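Local coordinates for protein ascorbate-specific PTS system EIIA component (Streptococcus pyogenes serotype M1, PDB 2OQT) that probably serves as the cytoplasmic IIA component of an ascorbate-specific phosphotransferase system, relaying phosphoryl groups in ascorbate uptake, at residues D21-Q24 with E25-L29; M145-E148 with S149-S152; Q32-I35 with D36-A39; C136-P139 with K140-L143; N3-Q6 with A7-N11. One frame throughout, in Å; residues are numbered along the deposited sequence. Where two conformers were deposited one is given.

Interaction 1 of 5, residues D21-Q24 with E25-L29; sequences DTWQ and EAVRL
Glu-25 folds back onto Thr-22 at the N-cap that opens helix 23-36. The capping bond itself runs from Glu-25 N to Thr-22 OG1 (3.0 Å, N-H...O 160°). It depends on the threonine torsion, since chi1 of 67° holds OG1 between the backbone N and the carbonyl carbon, facing the first turn. The same hydroxyl also gives a weak bond to Glu-25 OE2 at 2.9 Å, so the glutamate meets it from both ends, its amide and its carboxylate. Threonine followed three residues later by glutamate is the sequence of a capping box, but the reciprocal bond is missing because Glu-25 OE1 stays 3.9 Å from Thr-22 N. Instead, Glu-25 OE1 rests 3.4 Å from Asp-21 CB. The two carboxylates are turned 73° apart and approach to 4.0 Å between Asp-21 OD1 and Glu-25 OE1; these like charges probably repel each other mildly. Helical bonding follows at once, from Ala-26 N to Thr-22 O, Val-27 N to Trp-23 O and Arg-28 N to Gln-24 O. Trp-23, which packs on Phe-92 and on helix 42-55, presents its edge to the next turn, where Val-27 CG2 lies 4.3 Å from Trp-23 CE3. Gln-24 bends at chi2 and lays its amide over one face of that indole, Gln-24 CD sitting 3.3 Å above the ring plane, offset toward the rim.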
loop_
_atom_site.group_PDB
_atom_site.type_symbol
_atom_site.label_atom_id
_atom_site.label_comp_id
_atom_site.label_asym_id
_atom_site.label_seq_id
_atom_site.Cartn_x
_atom_site.Cartn_y
_atom_site.Cartn_z
ATOM N N ASP A 21 0.660 12.493 -10.600
ATOM C CA ASP A 21 1.196 13.872 -10.516
ATOM C C ASP A 21 0.994 14.477 -9.144
ATOM O O ASP A 21 1.755 15.365 -8.707
ATOM C CB ASP A 21 0.507 14.795 -11.533
ATOM C CG ASP A 21 0.999 14.584 -12.960
ATOM O OD1 ASP A 21 0.184 14.819 -13.889
ATOM O OD2 ASP A 21 2.186 14.186 -13.147
ATOM N N THR A 22 -0.065 14.024 -8.480
ATOM C CA THR A 22 -0.383 14.488 -7.148
ATOM C C THR A 22 -0.382 13.263 -6.232
ATOM O O THR A 22 -0.368 12.123 -6.712
ATOM C CB THR A 22 -1.730 15.279 -7.144
ATOM O OG1 THR A 22 -2.826 14.410 -7.439
ATOM C CG2 THR A 22 -1.702 16.387 -8.201
ATOM N N TRP A 23 -0.359 13.484 -4.919
ATOM C CA TRP A 23 -0.460 12.378 -3.983
ATOM C C TRP A 23 -1.920 11.845 -3.925
ATOM O O TRP A 23 -2.165 10.655 -3.646
ATOM C CB TRP A 23 0.071 12.796 -2.621
ATOM C CG TRP A 23 -0.736 13.862 -2.033
ATOM C CD1 TRP A 23 -0.467 15.203 -2.032
ATOM C CD2 TRP A 23 -1.963 13.689 -1.329
ATOM N NE1 TRP A 23 -1.446 15.874 -1.353
ATOM C CE2 TRP A 23 -2.389 14.974 -0.922
ATOM C CE3 TRP A 23 -2.744 12.555 -0.981
ATOM C CZ2 TRP A 23 -3.570 15.182 -0.185
ATOM C CZ3 TRP A 23 -3.930 12.757 -0.252
ATOM C CH2 TRP A 23 -4.330 14.079 0.127
ATOM N N GLN A 24 -2.868 12.731 -4.212
ATOM C CA GLN A 24 -4.237 12.285 -4.494
ATOM C C GLN A 24 -4.348 11.285 -5.686
ATOM O O GLN A 24 -5.025 10.287 -5.548
ATOM C CB GLN A 24 -5.162 13.481 -4.681
ATOM C CG GLN A 24 -5.340 14.335 -3.432
ATOM C CD GLN A 24 -4.541 15.640 -3.458
ATOM O OE1 GLN A 24 -4.961 16.633 -2.848
ATOM N NE2 GLN A 24 -3.408 15.654 -4.155
ATOM N N GLU A 25 -3.677 11.559 -6.825
ATOM C CA GLU A 25 -3.594 10.624 -7.989
ATOM C C GLU A 25 -3.047 9.276 -7.561
ATOM O O GLU A 25 -3.543 8.229 -7.958
ATOM C CB GLU A 25 -2.660 11.169 -9.098
ATOM C CG GLU A 25 -3.299 11.668 -10.417
ATOM C CD GLU A 25 -3.469 13.228 -10.522
ATOM O OE1 GLU A 25 -2.713 13.875 -11.306
ATOM O OE2 GLU A 25 -4.370 13.804 -9.844
ATOM N N ALA A 26 -2.022 9.316 -6.717
ATOM C CA ALA A 26 -1.276 8.106 -6.325
ATOM C C ALA A 26 -2.075 7.229 -5.368
ATOM O O ALA A 26 -2.033 5.997 -5.407
ATOM C CB ALA A 26 0.022 8.488 -5.707
ATOM N N VAL A 27 -2.822 7.894 -4.506
ATOM C CA VAL A 27 -3.699 7.201 -3.601
ATOM C C VAL A 27 -4.830 6.535 -4.394
ATOM O O VAL A 27 -5.122 5.373 -4.160
ATOM C CB VAL A 27 -4.157 8.160 -2.482
ATOM C CG1 VAL A 27 -5.387 7.676 -1.787
ATOM C CG2 VAL A 27 -3.045 8.297 -1.519
ATOM N N ARG A 28 -5.460 7.258 -5.306
ATOM C CA ARG A 28 -6.477 6.671 -6.166
ATOM C C ARG A 28 -5.944 5.397 -6.819
ATOM O O ARG A 28 -6.584 4.347 -6.779
ATOM C CB ARG A 28 -6.899 7.686 -7.226
ATOM C CG ARG A 28 -7.894 7.193 -8.256
ATOM C CD ARG A 28 -8.330 8.354 -9.146
ATOM N NE ARG A 28 -9.483 9.068 -8.586
ATOM C CZ ARG A 28 -9.669 10.387 -8.670
ATOM N NH1 ARG A 28 -8.759 11.154 -9.283
ATOM N NH2 ARG A 28 -10.749 10.938 -8.121
ATOM N N LEU A 29 -4.754 5.496 -7.413
ATOM C CA LEU A 29 -4.154 4.371 -8.142
ATOM C C LEU A 29 -3.831 3.242 -7.187
ATOM O O LEU A 29 -3.795 2.082 -7.586
ATOM C CB LEU A 29 -2.880 4.814 -8.902
ATOM C CG LEU A 29 -2.975 5.762 -10.133
ATOM C CD1 LEU A 29 -1.578 6.262 -10.474
ATOM C CD2 LEU A 29 -3.674 5.108 -11.391
#

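Interaction 2 of 5, residues M145-E148 with S149-S152; sequences MVEE and SKDS
Ser-149 turns its hydroxyl back on the last turn of helix 139-149, where Ser-149 OG donates to Met-145 O at 3.2 Å. A chi1 of -56° places OG beside the serine's own N, and that N makes two weak bonds of its own, to Met-145 O and to Val-146 O. The carbonyl of Met-145, a selenomethionine, is therefore met by two groups of one residue. Lys-150 N completes the turn with a three-residue bond to Glu-147 O (3.1 Å), entering 57° out of the carbonyl plane, a sign that regular alpha-helical bonding is giving way. Farther out, the side chains of Glu-147 and Lys-150 cross, with Glu-147 OE1 touching the aliphatic Lys-150 CE (3.2 Å). Their charged ends do not pair, Glu-147 OE1 and Lys-150 NZ being 4.7 Å apart. Each is directed elsewhere: Glu-147 OE2 forms a salt bridge with Lys-5, and Lys-150 NZ bonds to Asn-3 OD1. Asp-151 OD1 lies 3.1 Å from Glu-148 O, a meeting of two acceptors that is probably unfavourable as modelled. Beneath this polar end, Val-146 wedges against Leu-4 and Lys-5 of helix 4-10 and reaches Leu-123 of helix 111-124, which Ser-149 also touches, while Met-145 packs on helix 129-134 through Arg-132 and Leu-133.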
loop_
_atom_site.group_PDB
_atom_site.type_symbol
_atom_site.label_atom_id
_atom_site.label_comp_id
_atom_site.label_asym_id
_atom_site.label_seq_id
_atom_site.Cartn_x
_atom_site.Cartn_y
_atom_site.Cartn_z
HETATM N N MSE A 145 10.161 -10.959 -3.429
HETATM C CA MSE A 145 10.630 -10.060 -2.387
HETATM C C MSE A 145 9.844 -10.235 -1.108
HETATM O O MSE A 145 10.446 -10.244 -0.040
HETATM C CB MSE A 145 10.566 -8.618 -2.836
HETATM C CG MSE A 145 11.473 -8.335 -3.978
HETATM SE SE MSE A 145 11.725 -6.440 -4.190
HETATM C CE MSE A 145 12.320 -6.001 -2.359
ATOM N N VAL A 146 8.518 -10.399 -1.210
ATOM C CA VAL A 146 7.662 -10.577 -0.029
ATOM C C VAL A 146 7.920 -11.889 0.725
ATOM O O VAL A 146 7.804 -11.917 1.952
ATOM C CB VAL A 146 6.128 -10.402 -0.345
ATOM C CG1 VAL A 146 5.282 -10.386 0.938
ATOM C CG2 VAL A 146 5.875 -9.124 -1.131
ATOM N N GLU A 147 8.258 -12.971 0.017
ATOM C CA GLU A 147 8.645 -14.222 0.703
ATOM C C GLU A 147 9.957 -14.017 1.475
ATOM O O GLU A 147 10.106 -14.430 2.632
ATOM C CB GLU A 147 8.755 -15.415 -0.262
ATOM C CG GLU A 147 8.729 -16.778 0.424
ATOM C CD GLU A 147 7.310 -17.277 0.713
ATOM O OE1 GLU A 147 6.576 -16.655 1.524
ATOM O OE2 GLU A 147 6.915 -18.311 0.129
ATOM N N GLU A 148 10.888 -13.340 0.823
ATOM C CA GLU A 148 12.145 -12.984 1.413
ATOM C C GLU A 148 11.994 -12.207 2.742
ATOM O O GLU A 148 12.889 -12.254 3.589
ATOM C CB GLU A 148 12.912 -12.196 0.366
ATOM C CG GLU A 148 14.368 -11.953 0.663
ATOM C CD GLU A 148 15.083 -11.239 -0.467
ATOM O OE1 GLU A 148 16.228 -10.789 -0.226
ATOM O OE2 GLU A 148 14.511 -11.123 -1.585
ATOM N N SER A 149 10.850 -11.526 2.915
ATOM C CA SER A 149 10.499 -10.704 4.103
ATOM C C SER A 149 10.198 -11.525 5.323
ATOM O O SER A 149 10.489 -11.096 6.450
ATOM C CB SER A 149 9.229 -9.884 3.865
ATOM O OG SER A 149 9.347 -9.069 2.737
ATOM N N LYS A 150 9.570 -12.679 5.102
ATOM C CA LYS A 150 9.067 -13.519 6.190
ATOM C C LYS A 150 10.165 -14.155 7.078
ATOM O O LYS A 150 9.876 -14.644 8.173
ATOM C CB LYS A 150 8.123 -14.600 5.648
ATOM C CG LYS A 150 7.160 -14.128 4.561
ATOM C CD LYS A 150 6.043 -15.150 4.332
ATOM C CE LYS A 150 4.958 -14.628 3.375
ATOM N NZ LYS A 150 4.166 -13.416 3.850
ATOM N N ASP A 151 11.418 -14.123 6.625
ATOM C CA ASP A 151 12.498 -14.849 7.312
ATOM C C ASP A 151 13.766 -14.027 7.589
ATOM O O ASP A 151 14.173 -13.193 6.761
ATOM C CB ASP A 151 12.844 -16.144 6.552
ATOM C CG ASP A 151 12.682 -15.997 5.041
ATOM O OD1 ASP A 151 13.455 -15.209 4.439
ATOM O OD2 ASP A 151 11.771 -16.660 4.470
ATOM N N SER A 152 14.376 -14.288 8.755
ATOM C CA SER A 152 15.668 -13.692 9.171
ATOM C C SER A 152 15.633 -12.156 9.295
ATOM O O SER A 152 14.709 -11.580 9.885
ATOM C CB SER A 152 16.823 -14.158 8.243
ATOM O OG SER A 152 18.105 -13.964 8.829
#

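Interaction 3 of 5, residues Q32-I35 with D36-A39; sequences QPLI and DSKA
Asp-36 N makes a four-residue helical bond to Gln-32 O at 2.8 Å near the end of the helix, after which the backbone leaves through Lys-38, whose phi and psi of 49° and 28° are left-handed. Gln-32 O accepts a second donor, Ile-35 N, just where Pro-33 has no N-H to give and the helix is kinked. The side chains repeat the link from Gln-32 to Asp-36: a bend at chi2 brings Gln-32 NE2 to 2.6 Å from Asp-36 OD1. That bond is weak, its N-H...O angle being only 127°. Asp-36 OD2 has in addition a long, weak ion pair with Arg-15. Ser-37 N adds a weak bond to Pro-33 O, while the serine hydroxyl bonds outside the turn to Asn-11 OD1. On the inner side, Leu-34 leans on Ala-80 and Ala-82 of strand 80-86, and Leu-34 CG lies 4.3 Å from Ala-39 CB. Ala-39 itself packs on Ala-80, so the residue that ends the turn meets the same strand as the leucine five places earlier. Two bonds define the ending: Ala-39 N to Leu-34 O (2.8 Å, weak) spans five residues, and Lys-38 N to Ile-35 O (2.9 Å) spans three within it. With Lys-38, the donor of the inner bond, in the left-handed region, and with Leu-34 and Ala-39 in apolar contact across the turn, this is the Schellman motif that terminates helix 23-36.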
loop_
_atom_site.group_PDB
_atom_site.type_symbol
_atom_site.label_atom_id
_atom_site.label_comp_id
_atom_site.label_asym_id
_atom_site.label_seq_id
_atom_site.Cartn_x
_atom_site.Cartn_y
_atom_site.Cartn_z
ATOM N N GLN A 32 -7.253 1.494 -6.259
ATOM C CA GLN A 32 -7.929 0.904 -7.408
ATOM C C GLN A 32 -7.851 -0.618 -7.417
ATOM O O GLN A 32 -8.878 -1.285 -7.411
ATOM C CB GLN A 32 -7.389 1.512 -8.706
ATOM C CG GLN A 32 -8.135 1.082 -9.944
ATOM C CD GLN A 32 -9.621 1.107 -9.731
ATOM O OE1 GLN A 32 -10.210 2.171 -9.501
ATOM N NE2 GLN A 32 -10.249 -0.081 -9.777
ATOM N N PRO A 33 -6.649 -1.193 -7.358
ATOM C CA PRO A 33 -6.584 -2.671 -7.454
ATOM C C PRO A 33 -7.450 -3.423 -6.430
ATOM O O PRO A 33 -7.579 -4.662 -6.521
ATOM C CB PRO A 33 -5.107 -2.977 -7.191
ATOM C CG PRO A 33 -4.396 -1.765 -7.565
ATOM C CD PRO A 33 -5.312 -0.608 -7.180
ATOM N N LEU A 34 -8.024 -2.689 -5.468
ATOM C CA LEU A 34 -8.790 -3.284 -4.374
ATOM C C LEU A 34 -10.255 -3.088 -4.596
ATOM O O LEU A 34 -11.111 -3.702 -3.955
ATOM C CB LEU A 34 -8.393 -2.635 -3.076
ATOM C CG LEU A 34 -7.537 -3.501 -2.168
ATOM C CD1 LEU A 34 -6.616 -4.419 -2.926
ATOM C CD2 LEU A 34 -6.836 -2.654 -1.104
ATOM N N ILE A 35 -10.531 -2.140 -5.464
ATOM C CA ILE A 35 -11.848 -1.962 -6.006
ATOM C C ILE A 35 -11.991 -2.961 -7.157
ATOM O O ILE A 35 -12.932 -3.676 -7.184
ATOM C CB ILE A 35 -12.066 -0.506 -6.456
ATOM C CG1 ILE A 35 -12.182 0.365 -5.198
ATOM C CG2 ILE A 35 -13.347 -0.437 -7.322
ATOM C CD1 ILE A 35 -11.767 1.825 -5.355
ATOM N N ASP A 36 -11.006 -3.037 -8.054
ATOM C CA ASP A 36 -10.894 -4.162 -9.000
ATOM C C ASP A 36 -11.211 -5.551 -8.417
ATOM O O ASP A 36 -11.874 -6.344 -9.074
ATOM C CB ASP A 36 -9.518 -4.206 -9.698
ATOM C CG ASP A 36 -9.254 -2.966 -10.613
ATOM O OD1 ASP A 36 -10.227 -2.329 -11.126
ATOM O OD2 ASP A 36 -8.055 -2.641 -10.813
ATOM N N SER A 37 -10.731 -5.873 -7.215
ATOM C CA SER A 37 -10.898 -7.219 -6.699
ATOM C C SER A 37 -12.149 -7.306 -5.817
ATOM O O SER A 37 -12.399 -8.315 -5.142
ATOM C CB SER A 37 -9.647 -7.638 -5.952
ATOM O OG SER A 37 -9.392 -6.830 -4.792
ATOM N N LYS A 38 -12.945 -6.248 -5.875
ATOM C CA LYS A 38 -14.075 -6.011 -4.959
ATOM C C LYS A 38 -13.812 -6.151 -3.431
ATOM O O LYS A 38 -14.750 -6.421 -2.681
ATOM C CB LYS A 38 -15.371 -6.781 -5.355
ATOM C CG LYS A 38 -15.553 -7.314 -6.814
ATOM C CD LYS A 38 -15.661 -6.243 -7.914
ATOM C CE LYS A 38 -17.133 -5.821 -8.267
ATOM N NZ LYS A 38 -18.207 -6.870 -8.127
ATOM N N ALA A 39 -12.578 -5.912 -2.959
ATOM C CA ALA A 39 -12.310 -5.929 -1.499
ATOM C C ALA A 39 -12.840 -4.655 -0.829
ATOM O O ALA A 39 -13.302 -4.712 0.306
ATOM C CB ALA A 39 -10.820 -6.109 -1.204
#

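Interaction 4 of 5, residues C136-P139 with K140-L143; sequences CQSP and KEVL
Ser-138 O is approached by two backbone amides of the new helix, Glu-141 N at 2.9 Å and Val-142 N at 3.4 Å, and both bonds are weak. The next one is sound: Leu-143 N gives Pro-139 O a nearly straight bond of 2.8 Å (N-H...O 175°), so regular helical bonding is established within one turn. Glu-141 curls back toward the preceding loop, a bend at chi2 bringing its carboxylate to the main chain of Gln-137. There Glu-141 OE1 accepts from Gln-137 N at 3.3 Å, met from 37° out of the carboxylate plane. This bond ties the first turn to the loop one residue ahead of the N-cap. On the buried side, Cys-136 SG sits 3.7 Å from Val-142 CG2, both residues lying against strand 14-18 through Leu-16 and Ile-14. Pro-139 CB meets Leu-143 CD2 at 4.1 Å, one turn apart, and Leu-143 continues onto helix 4-10. Serine at the N-cap position and proline in the first turn are common at helix starts; here the serine hydroxyl makes no capping bond to Glu-141 N, and the glutamate reaches Gln-137 N, one residue before the usual capping-box target.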
loop_
_atom_site.group_PDB
_atom_site.type_symbol
_atom_site.label_atom_id
_atom_site.label_comp_id
_atom_site.label_asym_id
_atom_site.label_seq_id
_atom_site.Cartn_x
_atom_site.Cartn_y
_atom_site.Cartn_z
ATOM N N CYS A 136 11.335 -3.833 -10.151
ATOM C CA CYS A 136 10.578 -5.066 -10.358
ATOM C C CYS A 136 9.825 -5.047 -11.688
ATOM O O CYS A 136 9.153 -4.080 -12.034
ATOM C CB CYS A 136 9.604 -5.302 -9.206
ATOM S SG CYS A 136 10.248 -6.350 -7.890
ATOM N N GLN A 137 9.935 -6.149 -12.412
ATOM C CA GLN A 137 9.487 -6.232 -13.795
ATOM C C GLN A 137 8.207 -7.072 -13.951
ATOM O O GLN A 137 7.717 -7.238 -15.066
ATOM C CB GLN A 137 10.641 -6.801 -14.649
ATOM C CG GLN A 137 10.978 -5.993 -15.890
ATOM C CD GLN A 137 11.132 -4.487 -15.623
ATOM O OE1 GLN A 137 11.819 -4.065 -14.680
ATOM N NE2 GLN A 137 10.502 -3.671 -16.473
ATOM N N SER A 138 7.686 -7.589 -12.825
ATOM C CA SER A 138 6.476 -8.437 -12.766
ATOM C C SER A 138 6.048 -8.804 -11.315
ATOM O O SER A 138 6.901 -9.006 -10.442
ATOM C CB SER A 138 6.680 -9.719 -13.585
ATOM O OG SER A 138 7.301 -10.738 -12.817
ATOM N N PRO A 139 4.723 -8.948 -11.064
ATOM C CA PRO A 139 4.258 -9.273 -9.715
ATOM C C PRO A 139 4.988 -10.463 -9.113
ATOM O O PRO A 139 5.200 -10.489 -7.896
ATOM C CB PRO A 139 2.789 -9.608 -9.918
ATOM C CG PRO A 139 2.418 -8.949 -11.149
ATOM C CD PRO A 139 3.604 -8.830 -12.013
ATOM N N LYS A 140 5.375 -11.425 -9.963
ATOM C CA LYS A 140 6.202 -12.582 -9.555
ATOM C C LYS A 140 7.373 -12.155 -8.653
ATOM O O LYS A 140 7.506 -12.654 -7.531
ATOM C CB LYS A 140 6.703 -13.384 -10.763
ATOM C CG LYS A 140 7.683 -14.531 -10.375
ATOM C CD LYS A 140 8.311 -15.299 -11.578
ATOM C CE LYS A 140 8.929 -14.338 -12.639
ATOM N NZ LYS A 140 8.964 -14.916 -14.032
ATOM N N GLU A 141 8.200 -11.218 -9.111
ATOM C CA GLU A 141 9.337 -10.810 -8.275
ATOM C C GLU A 141 8.991 -9.923 -7.107
ATOM O O GLU A 141 9.700 -9.934 -6.106
ATOM C CB GLU A 141 10.524 -10.250 -9.068
ATOM C CG GLU A 141 10.210 -9.465 -10.293
ATOM C CD GLU A 141 11.260 -9.710 -11.364
ATOM O OE1 GLU A 141 11.893 -8.738 -11.861
ATOM O OE2 GLU A 141 11.449 -10.905 -11.686
ATOM N N VAL A 142 7.903 -9.170 -7.212
ATOM C CA VAL A 142 7.384 -8.496 -6.031
ATOM C C VAL A 142 7.053 -9.558 -4.981
ATOM O O VAL A 142 7.538 -9.495 -3.858
ATOM C CB VAL A 142 6.175 -7.590 -6.323
ATOM C CG1 VAL A 142 5.586 -7.055 -5.036
ATOM C CG2 VAL A 142 6.575 -6.421 -7.229
ATOM N N LEU A 143 6.280 -10.566 -5.368
ATOM C CA LEU A 143 5.942 -11.649 -4.451
ATOM C C LEU A 143 7.198 -12.378 -3.935
ATOM O O LEU A 143 7.223 -12.882 -2.814
ATOM C CB LEU A 143 4.962 -12.638 -5.102
ATOM C CG LEU A 143 3.421 -12.462 -5.153
ATOM C CD1 LEU A 143 2.784 -11.759 -3.923
ATOM C CD2 LEU A 143 2.956 -11.794 -6.421
#

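Interaction 5 of 5, residues N3-Q6 with A7-N11; sequences NLKQ and ALIDN. Unlike the reference sequence in segment 7-11: Leu-8 (reference Phe).
Leu-4 and Leu-8 form the packed side of helix 4-10, their branches crossing with Leu-4 CD1 3.7 Å from Leu-8 CD2. Chi1 of 171° turns the Leu-4 branch along the helix toward its partner. Both leucines lie on Phe-81 of strand 80-86, as does Ala-7, and they also touch helix 139-149 through Val-146 and Leu-143. Along the neighbouring ridge, Lys-5 and Ile-9 run side by side, pointing the same way, with Lys-5 CD 3.7 Å from Ile-9 CD1. The solvent side is looser and polar. There Gln-6, bent at chi2, crosses over Asp-10, their flat groups turned 51° apart; the modelled 2.5 Å between Gln-6 NE2 and Asp-10 OD1 is too short to be trusted in detail. Firmer evidence for this turn is the backbone bond from Asp-10 N to Gln-6 O (2.8 Å, N-H...O 161°). Side chains close the two helix ends. Asn-3 OD1 caps the start with a weak bond from Gln-6 N at 3.2 Å, and the same oxygen takes a hydrogen bond from Lys-150 NZ. At the finish, Asn-11 ND2 donates to Ala-7 O (2.7 Å), meeting a lone pair in the carbonyl plane. The chemistry implies a short amphipathic helix, held to the core by aliphatic carbon and finished by an asparagine amide at each end, where main-chain groups would otherwise lack helical partners.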
loop_
_atom_site.group_PDB
_atom_site.type_symbol
_atom_site.label_atom_id
_atom_site.label_comp_id
_atom_site.label_asym_id
_atom_site.label_seq_id
_atom_site.Cartn_x
_atom_site.Cartn_y
_atom_site.Cartn_z
ATOM N N ASN A 3 -1.956 -12.647 5.692
ATOM C CA ASN A 3 -0.601 -12.788 5.189
ATOM C C ASN A 3 -0.482 -11.861 4.007
ATOM O O ASN A 3 -1.336 -11.877 3.132
ATOM C CB ASN A 3 -0.318 -14.254 4.793
ATOM C CG ASN A 3 0.934 -14.415 3.905
ATOM O OD1 ASN A 3 1.470 -13.449 3.348
ATOM N ND2 ASN A 3 1.392 -15.656 3.762
ATOM N N LEU A 4 0.571 -11.054 3.967
ATOM C CA LEU A 4 0.749 -10.087 2.885
ATOM C C LEU A 4 0.896 -10.695 1.500
ATOM O O LEU A 4 0.182 -10.288 0.594
ATOM C CB LEU A 4 1.902 -9.140 3.191
ATOM C CG LEU A 4 2.352 -8.200 2.074
ATOM C CD1 LEU A 4 1.269 -7.184 1.733
ATOM C CD2 LEU A 4 3.656 -7.520 2.471
ATOM N N LYS A 5 1.804 -11.656 1.333
ATOM C CA LYS A 5 1.939 -12.418 0.087
ATOM C C LYS A 5 0.619 -13.000 -0.376
ATOM O O LYS A 5 0.206 -12.812 -1.516
ATOM C CB LYS A 5 2.945 -13.570 0.254
ATOM C CG LYS A 5 3.948 -13.723 -0.910
ATOM C CD LYS A 5 3.504 -14.767 -1.938
ATOM C CE LYS A 5 4.050 -16.164 -1.606
ATOM N NZ LYS A 5 5.551 -16.205 -1.702
ATOM N N GLN A 6 -0.064 -13.698 0.513
ATOM C CA GLN A 6 -1.273 -14.368 0.120
ATOM C C GLN A 6 -2.314 -13.367 -0.273
ATOM O O GLN A 6 -2.975 -13.541 -1.294
ATOM C CB GLN A 6 -1.800 -15.275 1.237
ATOM C CG GLN A 6 -2.970 -16.173 0.797
ATOM C CD GLN A 6 -2.647 -16.991 -0.485
ATOM O OE1 GLN A 6 -1.530 -17.543 -0.645
ATOM N NE2 GLN A 6 -3.613 -17.041 -1.405
ATOM N N ALA A 7 -2.470 -12.333 0.559
ATOM C CA ALA A 7 -3.459 -11.247 0.348
ATOM C C ALA A 7 -3.312 -10.612 -1.035
ATOM O O ALA A 7 -4.292 -10.233 -1.684
ATOM C CB ALA A 7 -3.315 -10.176 1.439
ATOM N N LEU A 8 -2.059 -10.521 -1.463
ATOM C CA LEU A 8 -1.673 -9.841 -2.684
ATOM C C LEU A 8 -2.030 -10.696 -3.894
ATOM O O LEU A 8 -2.344 -10.175 -4.982
ATOM C CB LEU A 8 -0.175 -9.597 -2.639
ATOM C CG LEU A 8 0.520 -8.238 -2.521
ATOM C CD1 LEU A 8 -0.297 -7.014 -2.048
ATOM C CD2 LEU A 8 1.818 -8.428 -1.695
ATOM N N ILE A 9 -1.989 -12.011 -3.677
ATOM C CA ILE A 9 -2.351 -12.988 -4.690
ATOM C C ILE A 9 -3.859 -13.103 -4.767
ATOM O O ILE A 9 -4.423 -13.143 -5.867
ATOM C CB ILE A 9 -1.770 -14.394 -4.402
ATOM C CG1 ILE A 9 -0.252 -14.429 -4.580
ATOM C CG2 ILE A 9 -2.409 -15.406 -5.339
ATOM C CD1 ILE A 9 0.420 -15.634 -3.885
ATOM N N ASP A 10 -4.507 -13.168 -3.607
ATOM C CA ASP A 10 -5.946 -13.354 -3.553
ATOM C C ASP A 10 -6.728 -12.222 -4.186
ATOM O O ASP A 10 -7.924 -12.349 -4.525
ATOM C CB ASP A 10 -6.380 -13.553 -2.119
ATOM C CG ASP A 10 -5.877 -14.861 -1.562
ATOM O OD1 ASP A 10 -5.515 -15.765 -2.387
ATOM O OD2 ASP A 10 -5.838 -14.992 -0.309
ATOM N N ASN A 11 -6.032 -11.111 -4.353
ATOM C CA ASN A 11 -6.631 -9.880 -4.779
ATOM C C ASN A 11 -6.037 -9.475 -6.084
ATOM O O ASN A 11 -6.573 -8.570 -6.745
ATOM C CB ASN A 11 -6.385 -8.828 -3.706
ATOM C CG ASN A 11 -7.343 -8.967 -2.576
ATOM O OD1 ASN A 11 -8.501 -8.559 -2.712
ATOM N ND2 ASN A 11 -6.919 -9.606 -1.484
#

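Along the chain the order is interaction 5, 1, 3, 4, 2. Interactions 1 and 3 mark the start and finish of helix 23-36, with centres 16 Å apart; interactions 4 and 2, with centres 14 Å apart, do the same for the last helix of the chain. Interaction 5 spans helix 4-10 and touches three of the others: Leu-143 of interaction 4, Val-146 of interaction 2 and Ser-37 of interaction 3. Interactions 1 and 2 lie on opposite sides of the chain's centre, 28 Å apart. Helices 23-36, 4-10 and 139-149 pack on strands of the central mixed sheet, so these helix ends frame an alpha/beta domain that, in sequence, belongs to the EIIA type 2 family.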